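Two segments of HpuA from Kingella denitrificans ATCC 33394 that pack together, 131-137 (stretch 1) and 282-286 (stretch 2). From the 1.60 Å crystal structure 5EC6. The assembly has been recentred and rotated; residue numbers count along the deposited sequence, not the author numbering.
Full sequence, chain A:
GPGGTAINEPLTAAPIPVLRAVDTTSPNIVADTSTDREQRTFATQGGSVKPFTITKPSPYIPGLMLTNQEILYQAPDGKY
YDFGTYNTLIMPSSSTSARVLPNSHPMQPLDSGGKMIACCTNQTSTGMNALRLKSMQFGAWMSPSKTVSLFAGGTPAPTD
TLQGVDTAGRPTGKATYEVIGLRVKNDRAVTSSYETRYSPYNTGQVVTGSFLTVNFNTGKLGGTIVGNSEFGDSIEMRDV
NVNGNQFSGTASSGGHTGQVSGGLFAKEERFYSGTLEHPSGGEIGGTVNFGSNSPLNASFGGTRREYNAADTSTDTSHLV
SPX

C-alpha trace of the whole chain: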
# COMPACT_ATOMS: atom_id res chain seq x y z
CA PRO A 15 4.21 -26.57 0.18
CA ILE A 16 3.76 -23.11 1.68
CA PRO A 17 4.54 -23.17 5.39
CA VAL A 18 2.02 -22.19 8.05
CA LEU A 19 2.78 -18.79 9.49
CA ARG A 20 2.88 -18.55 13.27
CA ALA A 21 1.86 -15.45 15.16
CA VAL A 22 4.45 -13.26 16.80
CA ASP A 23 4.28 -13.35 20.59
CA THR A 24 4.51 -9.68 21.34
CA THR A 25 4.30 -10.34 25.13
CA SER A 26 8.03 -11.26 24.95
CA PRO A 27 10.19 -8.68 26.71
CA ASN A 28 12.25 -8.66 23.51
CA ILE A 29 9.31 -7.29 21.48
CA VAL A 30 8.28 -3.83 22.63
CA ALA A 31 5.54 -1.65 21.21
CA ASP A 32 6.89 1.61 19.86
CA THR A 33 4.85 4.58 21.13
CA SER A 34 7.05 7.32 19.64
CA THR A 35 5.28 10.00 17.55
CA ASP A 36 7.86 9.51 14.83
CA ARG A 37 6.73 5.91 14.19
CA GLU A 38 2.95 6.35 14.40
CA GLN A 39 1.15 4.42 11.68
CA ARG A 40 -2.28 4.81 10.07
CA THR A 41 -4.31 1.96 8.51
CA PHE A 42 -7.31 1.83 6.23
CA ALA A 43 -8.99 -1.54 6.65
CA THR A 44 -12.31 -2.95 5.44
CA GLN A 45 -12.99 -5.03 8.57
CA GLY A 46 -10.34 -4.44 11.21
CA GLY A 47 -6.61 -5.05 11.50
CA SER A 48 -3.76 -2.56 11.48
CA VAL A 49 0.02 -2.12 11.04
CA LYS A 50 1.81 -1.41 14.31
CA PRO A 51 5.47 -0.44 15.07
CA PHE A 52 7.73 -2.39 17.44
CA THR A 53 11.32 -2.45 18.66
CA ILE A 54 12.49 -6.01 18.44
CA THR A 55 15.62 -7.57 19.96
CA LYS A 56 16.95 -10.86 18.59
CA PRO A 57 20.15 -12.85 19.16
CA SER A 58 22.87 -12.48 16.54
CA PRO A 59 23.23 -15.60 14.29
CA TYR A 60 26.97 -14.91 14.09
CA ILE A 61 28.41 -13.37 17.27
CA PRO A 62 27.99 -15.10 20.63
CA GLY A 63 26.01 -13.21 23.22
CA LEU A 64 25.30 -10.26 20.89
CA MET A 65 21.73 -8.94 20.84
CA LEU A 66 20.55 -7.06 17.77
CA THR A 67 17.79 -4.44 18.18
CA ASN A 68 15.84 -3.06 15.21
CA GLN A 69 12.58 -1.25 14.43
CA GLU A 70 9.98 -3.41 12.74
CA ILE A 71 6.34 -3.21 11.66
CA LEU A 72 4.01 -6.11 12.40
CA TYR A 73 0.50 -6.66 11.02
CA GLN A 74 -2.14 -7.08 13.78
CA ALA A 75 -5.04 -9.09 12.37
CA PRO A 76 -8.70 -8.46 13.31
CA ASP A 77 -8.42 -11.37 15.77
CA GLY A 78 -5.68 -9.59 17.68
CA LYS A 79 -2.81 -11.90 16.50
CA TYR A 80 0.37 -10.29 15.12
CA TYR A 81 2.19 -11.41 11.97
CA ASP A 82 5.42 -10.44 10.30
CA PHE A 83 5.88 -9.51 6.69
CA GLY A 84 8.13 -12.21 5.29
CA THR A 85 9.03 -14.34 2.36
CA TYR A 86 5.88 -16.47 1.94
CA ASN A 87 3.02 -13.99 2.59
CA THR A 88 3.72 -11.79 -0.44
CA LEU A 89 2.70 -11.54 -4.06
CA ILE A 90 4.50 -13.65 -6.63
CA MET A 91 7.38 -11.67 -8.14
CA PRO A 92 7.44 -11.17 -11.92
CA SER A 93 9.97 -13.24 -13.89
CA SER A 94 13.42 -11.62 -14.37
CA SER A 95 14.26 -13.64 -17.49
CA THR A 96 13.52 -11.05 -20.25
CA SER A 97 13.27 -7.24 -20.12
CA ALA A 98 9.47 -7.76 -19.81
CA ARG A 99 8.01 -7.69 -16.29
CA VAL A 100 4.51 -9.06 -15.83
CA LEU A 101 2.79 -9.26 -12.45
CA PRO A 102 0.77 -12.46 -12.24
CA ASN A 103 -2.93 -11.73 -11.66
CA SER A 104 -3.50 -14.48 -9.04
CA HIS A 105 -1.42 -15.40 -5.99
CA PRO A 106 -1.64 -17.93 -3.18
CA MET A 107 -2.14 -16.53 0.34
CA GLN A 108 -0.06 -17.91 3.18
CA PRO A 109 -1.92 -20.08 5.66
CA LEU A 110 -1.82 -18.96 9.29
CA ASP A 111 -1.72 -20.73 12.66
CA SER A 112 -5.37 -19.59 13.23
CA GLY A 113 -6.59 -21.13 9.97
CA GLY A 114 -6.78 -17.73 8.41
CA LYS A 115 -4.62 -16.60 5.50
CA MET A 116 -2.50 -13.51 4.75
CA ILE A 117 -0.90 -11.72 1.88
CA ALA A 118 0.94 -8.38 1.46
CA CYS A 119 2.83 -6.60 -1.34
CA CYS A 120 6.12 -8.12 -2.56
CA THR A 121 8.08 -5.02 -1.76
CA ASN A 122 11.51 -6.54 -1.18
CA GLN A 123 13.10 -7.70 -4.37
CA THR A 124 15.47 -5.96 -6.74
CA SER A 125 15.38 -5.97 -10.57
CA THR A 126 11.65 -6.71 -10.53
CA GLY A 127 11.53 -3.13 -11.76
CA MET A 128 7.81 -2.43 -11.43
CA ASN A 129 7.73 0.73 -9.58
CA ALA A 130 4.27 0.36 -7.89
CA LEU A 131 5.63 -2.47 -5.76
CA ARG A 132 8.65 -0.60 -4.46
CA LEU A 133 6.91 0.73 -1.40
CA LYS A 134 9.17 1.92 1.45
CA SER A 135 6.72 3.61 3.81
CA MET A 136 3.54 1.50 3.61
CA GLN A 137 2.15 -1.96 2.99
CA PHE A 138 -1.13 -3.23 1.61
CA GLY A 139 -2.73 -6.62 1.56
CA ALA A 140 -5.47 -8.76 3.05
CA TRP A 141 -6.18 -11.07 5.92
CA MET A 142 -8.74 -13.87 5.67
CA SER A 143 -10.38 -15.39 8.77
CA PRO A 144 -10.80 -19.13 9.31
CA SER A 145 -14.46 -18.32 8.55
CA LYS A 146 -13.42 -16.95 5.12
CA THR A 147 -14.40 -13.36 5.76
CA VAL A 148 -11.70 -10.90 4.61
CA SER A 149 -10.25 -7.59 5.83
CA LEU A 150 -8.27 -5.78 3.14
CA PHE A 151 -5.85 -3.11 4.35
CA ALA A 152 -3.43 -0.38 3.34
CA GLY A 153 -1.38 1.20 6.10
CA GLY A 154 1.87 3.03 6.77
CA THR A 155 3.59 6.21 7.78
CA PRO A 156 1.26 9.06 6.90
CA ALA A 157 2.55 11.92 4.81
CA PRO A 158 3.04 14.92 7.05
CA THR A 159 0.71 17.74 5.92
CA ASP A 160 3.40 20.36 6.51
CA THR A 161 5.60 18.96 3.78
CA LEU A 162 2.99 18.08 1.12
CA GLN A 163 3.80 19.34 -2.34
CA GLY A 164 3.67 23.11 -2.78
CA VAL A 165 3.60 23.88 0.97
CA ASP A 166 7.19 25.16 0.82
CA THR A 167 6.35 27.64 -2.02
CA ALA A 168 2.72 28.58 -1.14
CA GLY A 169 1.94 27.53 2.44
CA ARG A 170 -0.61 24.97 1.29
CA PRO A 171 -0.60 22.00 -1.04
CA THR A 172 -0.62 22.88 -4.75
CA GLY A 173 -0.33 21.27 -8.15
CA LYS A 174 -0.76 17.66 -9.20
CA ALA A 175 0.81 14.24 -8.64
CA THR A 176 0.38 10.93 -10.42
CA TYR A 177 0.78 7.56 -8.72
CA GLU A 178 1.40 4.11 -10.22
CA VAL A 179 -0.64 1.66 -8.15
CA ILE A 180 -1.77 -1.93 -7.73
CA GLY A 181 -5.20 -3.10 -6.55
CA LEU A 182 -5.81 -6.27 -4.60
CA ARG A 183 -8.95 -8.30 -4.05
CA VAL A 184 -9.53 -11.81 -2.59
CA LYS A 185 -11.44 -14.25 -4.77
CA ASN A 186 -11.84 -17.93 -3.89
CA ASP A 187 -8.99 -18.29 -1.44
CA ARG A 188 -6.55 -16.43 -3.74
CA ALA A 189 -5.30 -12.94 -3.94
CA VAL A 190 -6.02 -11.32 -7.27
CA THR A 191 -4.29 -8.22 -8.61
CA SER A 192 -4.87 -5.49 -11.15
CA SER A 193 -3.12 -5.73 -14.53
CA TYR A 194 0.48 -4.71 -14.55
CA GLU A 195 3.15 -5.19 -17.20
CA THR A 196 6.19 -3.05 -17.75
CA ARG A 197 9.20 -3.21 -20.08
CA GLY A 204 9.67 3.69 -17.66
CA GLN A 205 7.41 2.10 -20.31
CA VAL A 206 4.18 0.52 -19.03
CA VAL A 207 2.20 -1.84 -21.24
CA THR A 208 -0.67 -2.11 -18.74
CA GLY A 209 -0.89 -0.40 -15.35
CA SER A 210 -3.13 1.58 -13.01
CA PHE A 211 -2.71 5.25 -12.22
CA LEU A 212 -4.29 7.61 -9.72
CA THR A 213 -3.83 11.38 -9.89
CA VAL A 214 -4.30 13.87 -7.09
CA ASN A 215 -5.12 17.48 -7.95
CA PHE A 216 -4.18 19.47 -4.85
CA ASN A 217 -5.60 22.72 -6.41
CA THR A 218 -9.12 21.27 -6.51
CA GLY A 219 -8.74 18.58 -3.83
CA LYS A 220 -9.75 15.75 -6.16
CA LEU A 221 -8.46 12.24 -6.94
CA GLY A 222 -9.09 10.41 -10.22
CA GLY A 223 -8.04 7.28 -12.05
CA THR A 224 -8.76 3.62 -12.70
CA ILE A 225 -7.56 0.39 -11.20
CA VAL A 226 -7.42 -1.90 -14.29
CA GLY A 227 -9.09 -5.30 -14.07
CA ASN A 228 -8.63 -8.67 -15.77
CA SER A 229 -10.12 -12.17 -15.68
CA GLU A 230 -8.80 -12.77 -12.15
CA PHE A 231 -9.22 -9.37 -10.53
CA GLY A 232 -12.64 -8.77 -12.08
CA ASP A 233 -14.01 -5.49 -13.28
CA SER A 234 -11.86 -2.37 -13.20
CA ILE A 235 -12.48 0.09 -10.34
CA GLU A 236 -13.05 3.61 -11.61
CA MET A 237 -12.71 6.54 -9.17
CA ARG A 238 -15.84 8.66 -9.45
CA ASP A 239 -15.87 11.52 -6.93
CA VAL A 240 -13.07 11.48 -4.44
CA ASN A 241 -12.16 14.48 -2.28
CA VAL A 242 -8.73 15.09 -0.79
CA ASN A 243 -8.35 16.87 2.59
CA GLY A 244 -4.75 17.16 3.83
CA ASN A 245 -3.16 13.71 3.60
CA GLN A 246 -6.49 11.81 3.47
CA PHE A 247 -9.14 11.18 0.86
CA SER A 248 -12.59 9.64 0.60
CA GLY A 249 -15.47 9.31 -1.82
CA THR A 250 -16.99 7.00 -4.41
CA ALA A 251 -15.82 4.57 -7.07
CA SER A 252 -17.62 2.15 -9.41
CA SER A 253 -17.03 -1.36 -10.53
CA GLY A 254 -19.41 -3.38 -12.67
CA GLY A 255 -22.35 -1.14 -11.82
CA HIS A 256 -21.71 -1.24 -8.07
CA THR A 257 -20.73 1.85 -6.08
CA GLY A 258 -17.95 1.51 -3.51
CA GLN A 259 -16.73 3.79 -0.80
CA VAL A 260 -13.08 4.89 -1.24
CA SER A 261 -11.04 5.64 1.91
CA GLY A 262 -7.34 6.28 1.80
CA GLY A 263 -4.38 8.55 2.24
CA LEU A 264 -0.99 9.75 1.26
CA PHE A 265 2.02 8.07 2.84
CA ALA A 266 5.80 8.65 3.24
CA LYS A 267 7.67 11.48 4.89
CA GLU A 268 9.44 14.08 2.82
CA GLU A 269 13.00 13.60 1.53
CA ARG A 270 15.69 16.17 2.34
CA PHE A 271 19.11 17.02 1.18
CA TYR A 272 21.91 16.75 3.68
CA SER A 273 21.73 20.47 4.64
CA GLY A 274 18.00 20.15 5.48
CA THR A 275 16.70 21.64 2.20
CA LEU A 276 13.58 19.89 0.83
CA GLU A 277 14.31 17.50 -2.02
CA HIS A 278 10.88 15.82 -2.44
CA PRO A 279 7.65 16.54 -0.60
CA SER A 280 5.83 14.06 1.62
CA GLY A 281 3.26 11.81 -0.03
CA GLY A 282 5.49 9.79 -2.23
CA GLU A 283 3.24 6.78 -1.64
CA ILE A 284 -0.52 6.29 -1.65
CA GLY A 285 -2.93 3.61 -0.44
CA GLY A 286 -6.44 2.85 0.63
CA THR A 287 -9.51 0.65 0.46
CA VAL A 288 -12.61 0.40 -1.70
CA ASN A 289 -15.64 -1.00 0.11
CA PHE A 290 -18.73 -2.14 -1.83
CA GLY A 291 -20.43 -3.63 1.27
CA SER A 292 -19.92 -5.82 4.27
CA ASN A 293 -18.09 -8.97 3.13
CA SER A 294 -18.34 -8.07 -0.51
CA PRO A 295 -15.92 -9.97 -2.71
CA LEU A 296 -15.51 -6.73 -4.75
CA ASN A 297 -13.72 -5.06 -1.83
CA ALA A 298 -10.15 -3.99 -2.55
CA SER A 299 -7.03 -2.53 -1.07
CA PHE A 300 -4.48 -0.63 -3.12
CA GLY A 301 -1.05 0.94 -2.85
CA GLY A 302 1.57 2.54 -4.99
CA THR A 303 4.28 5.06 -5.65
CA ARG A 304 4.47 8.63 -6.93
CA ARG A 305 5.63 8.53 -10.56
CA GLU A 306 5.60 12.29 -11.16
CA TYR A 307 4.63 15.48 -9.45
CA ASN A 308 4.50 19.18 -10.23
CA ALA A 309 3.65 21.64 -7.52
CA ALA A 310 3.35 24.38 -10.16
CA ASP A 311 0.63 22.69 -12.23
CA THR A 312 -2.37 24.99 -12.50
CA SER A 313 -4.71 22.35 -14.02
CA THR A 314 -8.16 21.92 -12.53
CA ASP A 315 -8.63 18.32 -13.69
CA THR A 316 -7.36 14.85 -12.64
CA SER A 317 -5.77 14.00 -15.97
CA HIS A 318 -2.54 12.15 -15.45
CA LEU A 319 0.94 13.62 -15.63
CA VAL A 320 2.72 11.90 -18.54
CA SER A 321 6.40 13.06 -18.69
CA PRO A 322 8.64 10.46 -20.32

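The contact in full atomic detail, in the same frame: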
# COMPACT_ATOMS: atom_id res chain seq x y z
N LEU A 131 5.40 -1.50 -6.81
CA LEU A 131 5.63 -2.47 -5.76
C LEU A 131 6.71 -2.02 -4.79
O LEU A 131 6.84 -2.61 -3.73
CB LEU A 131 6.12 -3.79 -6.37
CG LEU A 131 5.28 -4.56 -7.38
CD1 LEU A 131 6.17 -5.63 -7.98
CD2 LEU A 131 4.06 -5.16 -6.68
N ARG A 132 7.49 -1.02 -5.19
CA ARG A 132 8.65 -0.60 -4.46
C ARG A 132 8.29 0.33 -3.31
O ARG A 132 8.79 1.46 -3.20
CB ARG A 132 9.60 0.16 -5.38
CG ARG A 132 10.08 -0.55 -6.64
CD ARG A 132 11.03 0.41 -7.41
NE ARG A 132 11.79 -0.26 -8.47
CZ ARG A 132 12.81 -1.09 -8.25
NH1 ARG A 132 13.23 -1.35 -7.01
NH2 ARG A 132 13.43 -1.67 -9.28
N LEU A 133 7.40 -0.12 -2.46
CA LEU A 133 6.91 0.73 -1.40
C LEU A 133 7.95 0.67 -0.32
O LEU A 133 8.58 -0.39 -0.16
CB LEU A 133 5.59 0.17 -0.90
CG LEU A 133 4.52 0.08 -1.96
CD1 LEU A 133 3.34 -0.73 -1.42
CD2 LEU A 133 4.04 1.42 -2.35
N LYS A 134 8.23 1.82 0.31
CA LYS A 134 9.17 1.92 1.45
C LYS A 134 8.54 2.41 2.72
O LYS A 134 9.10 2.24 3.79
CB LYS A 134 10.36 2.86 1.13
CG LYS A 134 11.06 2.57 -0.17
CD LYS A 134 11.90 1.30 -0.18
CE LYS A 134 12.69 1.25 -1.51
NZ LYS A 134 12.59 -0.04 -2.27
N SER A 135 7.35 3.01 2.64
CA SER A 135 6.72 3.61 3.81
C SER A 135 5.28 3.14 4.09
O SER A 135 4.57 3.71 4.93
CB SER A 135 6.67 5.13 3.68
OG SER A 135 7.99 5.67 3.59
N MET A 136 4.89 2.06 3.45
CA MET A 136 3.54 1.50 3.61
C MET A 136 3.55 0.06 3.19
O MET A 136 4.48 -0.40 2.50
CB MET A 136 2.49 2.33 2.82
CG MET A 136 2.76 2.32 1.37
SD MET A 136 1.32 2.90 0.42
CE MET A 136 0.21 1.57 0.71
N GLN A 137 2.45 -0.64 3.49
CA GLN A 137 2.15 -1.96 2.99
C GLN A 137 0.67 -2.01 2.69
O GLN A 137 -0.11 -1.22 3.24
CB GLN A 137 2.45 -3.05 4.04
CG GLN A 137 3.70 -3.88 3.79
CD GLN A 137 3.64 -4.79 2.59
OE1 GLN A 137 2.79 -4.70 1.75
NE2 GLN A 137 4.63 -5.65 2.48
N GLY A 282 4.98 10.57 -1.19
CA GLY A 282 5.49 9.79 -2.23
C GLY A 282 4.85 8.41 -2.47
O GLY A 282 5.19 7.75 -3.45
N GLU A 283 4.01 7.99 -1.53
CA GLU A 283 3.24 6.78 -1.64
C GLU A 283 1.77 7.06 -1.34
O GLU A 283 1.41 8.10 -0.77
CB GLU A 283 3.83 5.68 -0.76
CG GLU A 283 5.26 5.39 -1.20
CD GLU A 283 6.04 4.45 -0.31
OE1 GLU A 283 5.51 3.97 0.68
OE2 GLU A 283 7.24 4.18 -0.67
N ILE A 284 0.92 6.11 -1.73
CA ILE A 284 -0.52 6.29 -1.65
C ILE A 284 -1.14 4.92 -1.39
O ILE A 284 -0.61 3.93 -1.84
CB ILE A 284 -1.09 6.90 -2.98
CG1 ILE A 284 -2.55 7.34 -2.81
CG2 ILE A 284 -0.98 5.94 -4.15
CD1 ILE A 284 -3.01 8.31 -3.86
N GLY A 285 -2.21 4.88 -0.64
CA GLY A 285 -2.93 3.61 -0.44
C GLY A 285 -4.32 3.82 0.12
O GLY A 285 -4.67 4.91 0.53
N GLY A 286 -5.13 2.76 0.09
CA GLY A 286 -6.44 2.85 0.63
C GLY A 286 -7.25 1.60 0.39
O GLY A 286 -6.72 0.56 0.00
O HOH W 1 8.75 5.99 0.92

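A single carboxylate holds most of this contact together. Glu 283 reaches out from its strand and receives two consecutive backbone amides of the other segment, one on each of its oxygens. Lys 134 N donates to Glu 283 OE2 at 2.7 Å, with an N-H...O angle of 171°. Ser 135 N donates to Glu 283 OE1 at 2.9 Å, with an angle of 145°. The first bond is short and nearly straight; the second is more bent. These are the two direct hydrogen bonds between the segments, and both run from main chain to side chain. No backbone-to-backbone hydrogen bond joins the two segments.

The shape of Glu 283 suits this role. Its CA-to-CB bond points toward the other segment. Chi1 is m, and chi2 is t, which keeps the chain extended from CA to the carboxylate carbon. It carries the carboxylate across a gap of 7.1 Å between Leu 133 CA and Glu 283 CA. Glu 283 is buried, and it has by far the largest covered area of any residue here, 107 Å². A buried carboxylate needs polar partners, and the two amides supply them.

The loop wraps closely around the carboxylate. Leu 133 CA lies 3.5 Å from Glu 283 OE2, and Leu 133 CB is 4.1 Å from Glu 283 OE1. Leu 133 is buried as well, and its CA-to-CB bond points sideways. The Lys 134 CA-to-CB bond also points sideways, and the end of the side chain leads away. Its charged NZ makes no salt bridge with Glu 283, and Lys 134 binds the carboxylate through its main chain instead.

Ser 135 adds a second link. Its CA-to-CB bond points toward the other segment, and Ser 135 CB sits 3.4 Å from Glu 283 OE1. Ser 135 OG is 2.8 Å from the oxygen of water 1. That water donates a weak hydrogen bond to Glu 283 OE2, with its oxygen 2.8 Å from Glu 283 OE2. The water thus bridges the Ser 135 hydroxyl and the same oxygen that accepts the Lys 134 amide.

Met 136 gives the contact its less polar part. Its CA-to-CB bond points toward the other segment, and from CG onward the side chain runs roughly along the strand of Glu 283. Met 136 CG is 3.3 Å from Glu 283 OE1. Farther along, Met 136 SD lies 3.1 Å from Ile 284 O, and Met 136 CE reaches 3.9 Å from Gly 285 CA. The rotamer is p, t, m. Met 136 N is 3.4 Å from Glu 283 OE1, but the angle is poor and it is not a hydrogen bond.

Gly 285 leaves room for this methyl group. An ideal CB on Gly 285 would point toward the other segment and would lie 2.6 Å from Met 136 CE, a clash. The CA-to-CB bond of Ile 284 points away, and its nearest approach to Met 136 is through its backbone carbonyl. The whole contact buries 241 Å², counting both sides, between segments far apart in sequence.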